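Local coordinates for protein probable translation initiation factor eIF-2B subunit gamma (Schizosaccharomyces pombe, PDB 5B04) that forms part of the eIF2B complex, which catalyses exchange of GDP for GTP on the gamma subunit of eIF2 in translation initiation, at residues 167-177 and 235-246; 199-207 and 312-320. The protein carries 3 engineered substitutions. All blocks are in the same frame, centred on the assembly; numbering follows the deposited sequence.

Interaction 1 (167-177 and 235-246); sequences NPSALAVYSPV and TNLSDAHIFVFK
The rings of Phe245, Phe243 and Tyr174 lie on one side of this antiparallel strand pair, together with Ala170 and Ala172. The CB of Ala170 meets the Phe245 ring at CD1, 3.4 Å away. It comes in obliquely. Ala172 CB does the same to Phe243, 3.6 Å from CE1. Both phenylalanines have CG anti to the carbonyl carbon (chi1 -59°), which lays each ring beside the small methyl of its cross-strand partner. The ring of Phe245 also meets that of Phe143. Phe243 has its edge against a face of the His241 ring, with the CE2 atom of Phe243 3.7 Å above the imidazole plane. Tyr174 CD2 leans obliquely toward Asp239 CA and Ser238 O.

The other side carries Leu171, Val244, Ser175 and Ser238. CB of Leu171 touches CG1 of Val244, and helix 156-166 packs on both residues. Val173 crosses Ile242 obliquely, with its CG2 3.5 Å from Ile242 CB.

Backbone bonds tie the strands together from Ser169 and Lys246 to Val177 and Asn236. A beta bulge shifts the register by two between Ala172 and Tyr174. There Val173 N donates to Ile242 O, while Val173 O accepts from Ala240 N. His241, in the bulge, points away from strand 170-176.

At one end Lys246 bends at chi2 (-88°) and runs past Pro168 O. Its NZ then bonds Asn167 OD1 at 2.8 Å. Near the other end Ser175 OG bonds Asn324 O, and Ser238 OG bonds Asn325 OD1.

The pair belongs to the central sheet of the nucleotidyltransferase-like domain. Its chemistry is mainly backbone pairing and apolar packing. This implies a buried contact held within the sheet by main-chain bonds and apolar side chains.

Interaction 2 (199-207 and 312-320); sequences EEKTSRLLY and LIAKDGIIC
Arg204 and Asp316 meet where a beta hairpin of the nucleotidyltransferase-like domain crosses strand 315-319. The strands run nearly at right angles (98°), and a single bridge joins them. The hairpin pairs strand 196-199 with strand 204-207. Ser203 and Arg204 both face Glu199, a G1 beta bulge.

The Arg204 and Asp316 side chains pass each other at a slant. Their guanidinium and carboxylate planes are only 17° apart, yet the charged atoms do not touch. The closer approach is aliphatic: CG of Arg204 lies 3.3 Å from Asp316 OD1. Arg204 starts with CG anti to the carbonyl carbon and bends at chi3 (20°). This brings one face of the guanidinium over Ala314 CB. That methyl sits toward the rim of the group, with Lys315 O at the edge near its plane.

The other carboxylate oxygen of Asp316, OD2, faces Ser203. Ser203 OG is 3.1 Å from Asp316 OD2. Lys162 connects the two side chains: its NZ makes a salt bridge with Asp316 OD2 and a hydrogen bond with Ser203 OG. Asp166 brings a second acid close to OD2, and the Lys162 charge probably offsets that repulsion.

Leu205 points toward strand 315-319, with its CB 3.6 Å from Lys315 O. Its side chain also packs on Tyr174, Ile196, Ile198 and Leu266. The end of Lys315 leads away, where NZ bonds Leu266 O. The contact thus seats the hairpin across strand 315-319, with the polar groups of Ser203 and Asp316 set apart from the apolar packing of Leu205.

Two backbone bonds fix the crossing point. Leu205 N donates to Lys315 O. Gly317 N donates to Ser203 O at 3.0 Å.

From the N terminus, helix 156-166 leads into strand 170-176. The chain next forms the hairpin of strands 196-199 and 204-207. Strand 230-245 then returns beside strand 170-176, and interaction 1 closes that loop. The chain passes through an unmodelled part before strand 315-319, where interaction 2 closes a longer loop back to the hairpin. The segments alternate, so the two loops cross; neither nests in the other. Strand 170-176 is the shared neighbour: it pairs antiparallel with strand 230-245 and parallel with strand 315-319. Tyr174 N probably bonds Ile318 O. The two contacts therefore join the central sheet, its late-arriving strand and the crossing hairpin.

Interaction 1 (167-177 and 235-246)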
loop_
_atom_site.group_PDB
_atom_site.type_symbol
_atom_site.label_atom_id
_atom_site.label_comp_id
_atom_site.label_asym_id
_atom_site.label_seq_id
_atom_site.Cartn_x
_atom_site.Cartn_y
_atom_site.Cartn_z
ATOM N N ASN E 167 9.625 46.389 -12.447
ATOM C CA ASN E 167 8.792 47.474 -12.964
ATOM C C ASN E 167 9.024 48.817 -12.262
ATOM O O ASN E 167 8.071 49.445 -11.801
ATOM C CB ASN E 167 7.312 47.093 -12.858
ATOM C CG ASN E 167 6.437 47.875 -13.820
ATOM O OD1 ASN E 167 6.769 48.025 -14.996
ATOM N ND2 ASN E 167 5.314 48.380 -13.323
ATOM N N PRO E 168 10.289 49.267 -12.175
ATOM C CA PRO E 168 10.515 50.525 -11.461
ATOM C C PRO E 168 10.355 51.730 -12.374
ATOM O O PRO E 168 10.302 51.575 -13.594
ATOM C CB PRO E 168 11.959 50.389 -10.990
ATOM C CG PRO E 168 12.612 49.632 -12.102
ATOM C CD PRO E 168 11.556 48.711 -12.688
ATOM N N SER E 169 10.282 52.919 -11.788
ATOM C CA SER E 169 10.236 54.143 -12.573
ATOM C C SER E 169 11.577 54.360 -13.259
ATOM O O SER E 169 11.648 54.937 -14.344
ATOM C CB SER E 169 9.882 55.339 -11.691
ATOM O OG SER E 169 8.654 55.118 -11.021
ATOM N N ALA E 170 12.639 53.880 -12.618
ATOM C CA ALA E 170 13.985 53.994 -13.161
ATOM C C ALA E 170 14.927 52.971 -12.534
ATOM O O ALA E 170 14.805 52.638 -11.356
ATOM C CB ALA E 170 14.523 55.396 -12.949
ATOM N N LEU E 171 15.866 52.478 -13.334
ATOM C CA LEU E 171 16.895 51.572 -12.843
ATOM C C LEU E 171 18.277 52.097 -13.209
ATOM O O LEU E 171 18.579 52.312 -14.383
ATOM C CB LEU E 171 16.697 50.166 -13.411
ATOM C CG LEU E 171 17.820 49.167 -13.125
ATOM C CD1 LEU E 171 17.830 48.757 -11.661
ATOM C CD2 LEU E 171 17.695 47.954 -14.024
ATOM N N ALA E 172 19.113 52.305 -12.197
ATOM C CA ALA E 172 20.457 52.825 -12.417
ATOM C C ALA E 172 21.515 51.801 -12.029
ATOM O O ALA E 172 21.428 51.170 -10.976
ATOM C CB ALA E 172 20.658 54.109 -11.639
ATOM N N VAL E 173 22.517 51.643 -12.886
ATOM C CA VAL E 173 23.593 50.696 -12.634
ATOM C C VAL E 173 24.757 51.364 -11.912
ATOM O O VAL E 173 25.192 52.453 -12.286
ATOM C CB VAL E 173 24.102 50.063 -13.943
ATOM C CG1 VAL E 173 25.199 49.050 -13.657
ATOM C CG2 VAL E 173 22.954 49.410 -14.694
ATOM N N TYR E 174 25.248 50.708 -10.866
ATOM C CA TYR E 174 26.429 51.173 -10.152
ATOM C C TYR E 174 27.494 50.083 -10.158
ATOM O O TYR E 174 27.224 48.950 -10.556
ATOM C CB TYR E 174 26.071 51.581 -8.723
ATOM C CG TYR E 174 25.186 52.804 -8.654
ATOM C CD1 TYR E 174 23.803 52.690 -8.714
ATOM C CD2 TYR E 174 25.734 54.075 -8.538
ATOM C CE1 TYR E 174 22.991 53.807 -8.654
ATOM C CE2 TYR E 174 24.931 55.196 -8.479
ATOM C CZ TYR E 174 23.561 55.058 -8.536
ATOM O OH TYR E 174 22.757 56.173 -8.476
ATOM N N SER E 175 28.700 50.425 -9.718
ATOM C CA SER E 175 29.826 49.503 -9.822
ATOM C C SER E 175 31.006 49.927 -8.953
ATOM O O SER E 175 31.129 51.099 -8.601
ATOM C CB SER E 175 30.271 49.396 -11.281
ATOM O OG SER E 175 30.652 50.663 -11.788
ATOM N N PRO E 176 31.879 48.968 -8.600
ATOM C CA PRO E 176 33.115 49.296 -7.882
ATOM C C PRO E 176 33.992 50.251 -8.685
ATOM O O PRO E 176 34.193 50.037 -9.880
ATOM C CB PRO E 176 33.800 47.936 -7.717
ATOM C CG PRO E 176 32.697 46.942 -7.799
ATOM C CD PRO E 176 31.712 47.513 -8.771
ATOM N N VAL E 177 34.499 51.294 -8.035
ATOM C CA VAL E 177 35.348 52.269 -8.708
ATOM C C VAL E 177 36.676 51.634 -9.110
ATOM O O VAL E 177 37.156 50.712 -8.449
ATOM C CB VAL E 177 35.622 53.498 -7.816
ATOM C CG1 VAL E 177 36.053 54.686 -8.663
ATOM C CG2 VAL E 177 34.387 53.856 -7.014
ATOM N N THR E 235 30.351 54.435 -0.643
ATOM C CA THR E 235 31.071 55.385 -1.500
ATOM C C THR E 235 32.079 54.606 -2.340
ATOM O O THR E 235 32.975 55.178 -2.959
ATOM C CB THR E 235 31.808 56.515 -0.714
ATOM O OG1 THR E 235 33.128 56.091 -0.350
ATOM C CG2 THR E 235 31.030 56.952 0.520
ATOM N N ASN E 236 31.934 53.285 -2.316
ATOM C CA ASN E 236 32.749 52.384 -3.118
ATOM C C ASN E 236 32.193 52.269 -4.526
ATOM O O ASN E 236 32.790 51.639 -5.399
ATOM C CB ASN E 236 32.813 51.001 -2.469
ATOM C CG ASN E 236 33.896 50.123 -3.065
ATOM O OD1 ASN E 236 34.861 50.614 -3.649
ATOM N ND2 ASN E 236 33.724 48.813 -2.942
ATOM N N LEU E 237 31.036 52.885 -4.735
ATOM C CA LEU E 237 30.327 52.765 -5.996
ATOM C C LEU E 237 30.387 54.047 -6.812
ATOM O O LEU E 237 30.341 55.149 -6.268
ATOM C CB LEU E 237 28.873 52.376 -5.739
ATOM C CG LEU E 237 28.717 51.063 -4.972
ATOM C CD1 LEU E 237 27.252 50.758 -4.724
ATOM C CD2 LEU E 237 29.394 49.924 -5.721
ATOM N N SER E 238 30.500 53.883 -8.125
ATOM C CA SER E 238 30.442 55.000 -9.056
ATOM C C SER E 238 29.387 54.708 -10.113
ATOM O O SER E 238 29.133 53.548 -10.441
ATOM C CB SER E 238 31.804 55.246 -9.705
ATOM O OG SER E 238 32.237 54.105 -10.426
ATOM N N ASP E 239 28.766 55.756 -10.642
ATOM C CA ASP E 239 27.716 55.580 -11.635
ATOM C C ASP E 239 28.292 55.134 -12.974
ATOM O O ASP E 239 29.213 55.754 -13.503
ATOM C CB ASP E 239 26.918 56.873 -11.811
ATOM C CG ASP E 239 25.831 56.746 -12.859
ATOM O OD1 ASP E 239 25.196 55.672 -12.931
ATOM O OD2 ASP E 239 25.613 57.718 -13.612
ATOM N N ALA E 240 27.742 54.052 -13.516
ATOM C CA ALA E 240 28.167 53.543 -14.814
ATOM C C ALA E 240 27.399 54.236 -15.933
ATOM O O ALA E 240 27.520 53.870 -17.104
ATOM C CB ALA E 240 27.969 52.039 -14.884
ATOM N N HIS E 241 26.617 55.243 -15.551
ATOM C CA HIS E 241 25.739 55.987 -16.453
ATOM C C HIS E 241 24.893 55.074 -17.335
ATOM O O HIS E 241 24.595 55.404 -18.483
ATOM C CB HIS E 241 26.539 56.951 -17.327
ATOM C CG HIS E 241 25.755 58.136 -17.799
ATOM N ND1 HIS E 241 25.032 58.130 -18.972
ATOM C CD2 HIS E 241 25.584 59.365 -17.257
ATOM C CE1 HIS E 241 24.448 59.305 -19.131
ATOM N NE2 HIS E 241 24.767 60.072 -18.104
ATOM N N ILE E 242 24.519 53.921 -16.794
ATOM C CA ILE E 242 23.537 53.067 -17.441
ATOM C C ILE E 242 22.192 53.308 -16.784
ATOM O O ILE E 242 22.028 53.078 -15.586
ATOM C CB ILE E 242 23.879 51.577 -17.333
ATOM C CG1 ILE E 242 25.347 51.320 -17.654
ATOM C CG2 ILE E 242 22.968 50.756 -18.238
ATOM C CD1 ILE E 242 25.769 49.916 -17.303
ATOM N N PHE E 243 21.231 53.779 -17.566
ATOM C CA PHE E 243 19.907 54.057 -17.036
ATOM C C PHE E 243 18.832 53.483 -17.938
ATOM O O PHE E 243 19.022 53.357 -19.147
ATOM C CB PHE E 243 19.702 55.562 -16.865
ATOM C CG PHE E 243 20.696 56.206 -15.949
ATOM C CD1 PHE E 243 20.449 56.290 -14.589
ATOM C CD2 PHE E 243 21.877 56.722 -16.445
ATOM C CE1 PHE E 243 21.363 56.878 -13.746
ATOM C CE2 PHE E 243 22.788 57.313 -15.604
ATOM C CZ PHE E 243 22.537 57.376 -14.252
ATOM N N VAL E 244 17.706 53.125 -17.338
ATOM C CA VAL E 244 16.529 52.730 -18.092
ATOM C C VAL E 244 15.298 53.236 -17.353
ATOM O O VAL E 244 15.113 52.967 -16.165
ATOM C CB VAL E 244 16.459 51.203 -18.305
ATOM C CG1 VAL E 244 16.764 50.459 -17.012
ATOM C CG2 VAL E 244 15.102 50.804 -18.868
ATOM N N PHE E 245 14.467 53.993 -18.058
ATOM C CA PHE E 245 13.346 54.674 -17.428
ATOM C C PHE E 245 12.001 54.206 -17.962
ATOM O O PHE E 245 11.906 53.698 -19.080
ATOM C CB PHE E 245 13.460 56.186 -17.633
ATOM C CG PHE E 245 14.722 56.788 -17.087
ATOM C CD1 PHE E 245 14.784 57.232 -15.780
ATOM C CD2 PHE E 245 15.842 56.929 -17.888
ATOM C CE1 PHE E 245 15.940 57.793 -15.275
ATOM C CE2 PHE E 245 16.997 57.493 -17.393
ATOM C CZ PHE E 245 17.049 57.923 -16.082
ATOM N N LYS E 246 10.963 54.386 -17.151
ATOM C CA LYS E 246 9.595 54.309 -17.640
ATOM C C LYS E 246 9.406 55.427 -18.657
ATOM O O LYS E 246 10.123 56.427 -18.615
ATOM C CB LYS E 246 8.591 54.441 -16.494
ATOM C CG LYS E 246 8.354 53.169 -15.697
ATOM C CD LYS E 246 7.252 52.328 -16.320
ATOM C CE LYS E 246 6.809 51.216 -15.384
ATOM N NZ LYS E 246 5.654 50.452 -15.934
#

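Interaction 2 (199-207 and 312-320)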
loop_
_atom_site.group_PDB
_atom_site.type_symbol
_atom_site.label_atom_id
_atom_site.label_comp_id
_atom_site.label_asym_id
_atom_site.label_seq_id
_atom_site.Cartn_x
_atom_site.Cartn_y
_atom_site.Cartn_z
ATOM N N GLU E 199 18.757 49.653 -0.605
ATOM C CA GLU E 199 18.105 48.744 0.329
ATOM C C GLU E 199 17.855 47.344 -0.223
ATOM O O GLU E 199 16.834 47.079 -0.858
ATOM C CB GLU E 199 16.772 49.321 0.807
ATOM C CG GLU E 199 16.086 48.423 1.831
ATOM C CD GLU E 199 14.600 48.674 1.938
ATOM O OE1 GLU E 199 14.120 48.907 3.065
ATOM O OE2 GLU E 199 13.910 48.636 0.898
ATOM N N GLU E 200 18.816 46.462 0.011
ATOM C CA GLU E 200 18.550 45.039 0.114
ATOM C C GLU E 200 17.746 44.918 1.403
ATOM O O GLU E 200 18.197 45.436 2.423
ATOM C CB GLU E 200 19.860 44.258 0.187
ATOM C CG GLU E 200 20.906 44.997 1.028
ATOM C CD GLU E 200 22.287 44.383 0.976
ATOM O OE1 GLU E 200 22.446 43.303 0.370
ATOM O OE2 GLU E 200 23.219 44.988 1.548
ATOM N N LYS E 201 16.573 44.283 1.432
ATOM C CA LYS E 201 15.913 43.458 0.413
ATOM C C LYS E 201 15.624 44.026 -0.980
ATOM O O LYS E 201 15.998 43.437 -1.994
ATOM C CB LYS E 201 14.571 43.028 1.008
ATOM C CG LYS E 201 14.096 44.037 2.060
ATOM C CD LYS E 201 12.651 43.868 2.486
ATOM C CE LYS E 201 12.232 45.017 3.403
ATOM N NZ LYS E 201 12.039 46.299 2.663
ATOM N N THR E 202 14.925 45.155 -1.013
ATOM C CA THR E 202 14.230 45.614 -2.213
ATOM C C THR E 202 15.125 46.108 -3.349
ATOM O O THR E 202 14.632 46.400 -4.440
ATOM C CB THR E 202 13.249 46.744 -1.858
ATOM O OG1 THR E 202 13.975 47.865 -1.338
ATOM C CG2 THR E 202 12.256 46.267 -0.811
ATOM N N SER E 203 16.428 46.209 -3.089
ATOM C CA SER E 203 17.394 46.744 -4.052
ATOM C C SER E 203 16.997 48.140 -4.526
ATOM O O SER E 203 17.432 48.595 -5.584
ATOM C CB SER E 203 17.550 45.806 -5.255
ATOM O OG SER E 203 16.374 45.778 -6.046
ATOM N N ARG E 204 16.171 48.816 -3.734
ATOM C CA ARG E 204 15.683 50.140 -4.084
ATOM C C ARG E 204 16.623 51.225 -3.587
ATOM O O ARG E 204 17.029 51.229 -2.425
ATOM C CB ARG E 204 14.281 50.370 -3.517
ATOM C CG ARG E 204 13.193 49.522 -4.152
ATOM C CD ARG E 204 11.826 50.106 -3.840
ATOM N NE ARG E 204 11.931 51.509 -3.448
ATOM C CZ ARG E 204 11.007 52.168 -2.757
ATOM N NH1 ARG E 204 9.896 51.555 -2.375
ATOM N NH2 ARG E 204 11.196 53.444 -2.447
ATOM N N LEU E 205 16.961 52.145 -4.480
ATOM C CA LEU E 205 17.841 53.253 -4.151
ATOM C C LEU E 205 17.195 54.180 -3.124
ATOM O O LEU E 205 16.015 54.510 -3.233
ATOM C CB LEU E 205 18.195 54.027 -5.413
ATOM C CG LEU E 205 19.229 55.132 -5.250
ATOM C CD1 LEU E 205 20.611 54.649 -5.658
ATOM C CD2 LEU E 205 18.794 56.313 -6.068
ATOM N N LEU E 206 17.972 54.600 -2.129
ATOM C CA LEU E 206 17.445 55.444 -1.060
ATOM C C LEU E 206 18.205 56.762 -0.927
ATOM O O LEU E 206 17.593 57.823 -0.801
ATOM C CB LEU E 206 17.466 54.686 0.266
ATOM C CG LEU E 206 16.337 53.663 0.407
ATOM C CD1 LEU E 206 16.488 52.852 1.679
ATOM C CD2 LEU E 206 14.988 54.364 0.374
ATOM N N TYR E 207 19.532 56.699 -0.951
ATOM C CA TYR E 207 20.343 57.911 -0.964
ATOM C C TYR E 207 21.330 57.857 -2.123
ATOM O O TYR E 207 21.906 56.806 -2.403
ATOM C CB TYR E 207 21.086 58.098 0.359
ATOM C CG TYR E 207 21.527 59.524 0.595
ATOM C CD1 TYR E 207 22.668 60.029 -0.014
ATOM C CD2 TYR E 207 20.794 60.370 1.417
ATOM C CE1 TYR E 207 23.069 61.332 0.191
ATOM C CE2 TYR E 207 21.190 61.677 1.631
ATOM C CZ TYR E 207 22.328 62.152 1.016
ATOM O OH TYR E 207 22.726 63.453 1.225
ATOM N N LEU E 312 2.962 53.548 -6.600
ATOM C CA LEU E 312 3.941 54.419 -5.965
ATOM C C LEU E 312 5.271 54.348 -6.710
ATOM O O LEU E 312 5.740 53.262 -7.053
ATOM C CB LEU E 312 4.133 54.042 -4.493
ATOM C CG LEU E 312 2.922 53.487 -3.735
ATOM C CD1 LEU E 312 3.323 53.058 -2.331
ATOM C CD2 LEU E 312 1.788 54.502 -3.683
ATOM N N ILE E 313 5.865 55.512 -6.957
ATOM C CA ILE E 313 7.132 55.621 -7.678
ATOM C C ILE E 313 8.221 54.785 -6.996
ATOM O O ILE E 313 8.144 54.522 -5.798
ATOM C CB ILE E 313 7.572 57.106 -7.781
ATOM C CG1 ILE E 313 8.731 57.282 -8.765
ATOM C CG2 ILE E 313 7.922 57.664 -6.410
ATOM C CD1 ILE E 313 8.973 58.719 -9.167
ATOM N N ALA E 314 9.215 54.345 -7.764
ATOM C CA ALA E 314 10.285 53.512 -7.222
ATOM C C ALA E 314 11.518 53.505 -8.117
ATOM O O ALA E 314 11.409 53.553 -9.343
ATOM C CB ALA E 314 9.789 52.087 -7.010
ATOM N N LYS E 315 12.691 53.436 -7.496
ATOM C CA LYS E 315 13.941 53.359 -8.240
ATOM C C LYS E 315 14.920 52.381 -7.626
ATOM O O LYS E 315 15.141 52.374 -6.416
ATOM C CB LYS E 315 14.581 54.731 -8.342
ATOM C CG LYS E 315 13.998 55.535 -9.457
ATOM C CD LYS E 315 14.229 56.979 -9.215
ATOM C CE LYS E 315 15.698 57.282 -9.173
ATOM N NZ LYS E 315 15.916 58.451 -10.034
ATOM N N ASP E 316 15.509 51.555 -8.481
ATOM C CA ASP E 316 16.393 50.496 -8.031
ATOM C C ASP E 316 17.811 50.690 -8.542
ATOM O O ASP E 316 18.028 51.213 -9.635
ATOM C CB ASP E 316 15.863 49.134 -8.483
ATOM C CG ASP E 316 14.582 48.742 -7.774
ATOM O OD1 ASP E 316 13.817 49.645 -7.374
ATOM O OD2 ASP E 316 14.338 47.528 -7.619
ATOM N N GLY E 317 18.774 50.268 -7.733
ATOM C CA GLY E 317 20.160 50.257 -8.143
ATOM C C GLY E 317 20.609 48.827 -8.357
ATOM O O GLY E 317 20.082 47.904 -7.736
ATOM N N ILE E 318 21.569 48.638 -9.252
ATOM C CA ILE E 318 22.152 47.323 -9.465
ATOM C C ILE E 318 23.670 47.445 -9.530
ATOM O O ILE E 318 24.212 48.270 -10.265
ATOM C CB ILE E 318 21.605 46.654 -10.746
ATOM C CG1 ILE E 318 22.376 45.368 -11.056
ATOM C CG2 ILE E 318 21.652 47.610 -11.922
ATOM C CD1 ILE E 318 21.911 44.668 -12.314
ATOM N N ILE E 319 24.365 46.587 -8.810
ATOM C CA ILE E 319 25.796 46.661 -8.716
ATOM C C ILE E 319 26.412 45.427 -9.302
ATOM O O ILE E 319 26.020 44.342 -8.984
ATOM C CB ILE E 319 26.203 46.759 -7.257
ATOM C CG1 ILE E 319 25.706 48.066 -6.683
ATOM C CG2 ILE E 319 27.705 46.716 -7.115
ATOM C CD1 ILE E 319 24.617 47.909 -5.664
ATOM N N CYS E 320 27.398 45.605 -10.156
ATOM C CA CYS E 320 28.094 44.490 -10.768
ATOM C C CYS E 320 29.240 43.951 -9.932
ATOM O O CYS E 320 29.499 44.416 -8.851
ATOM C CB CYS E 320 28.642 44.897 -12.114
ATOM S SG CYS E 320 29.716 43.631 -12.824
#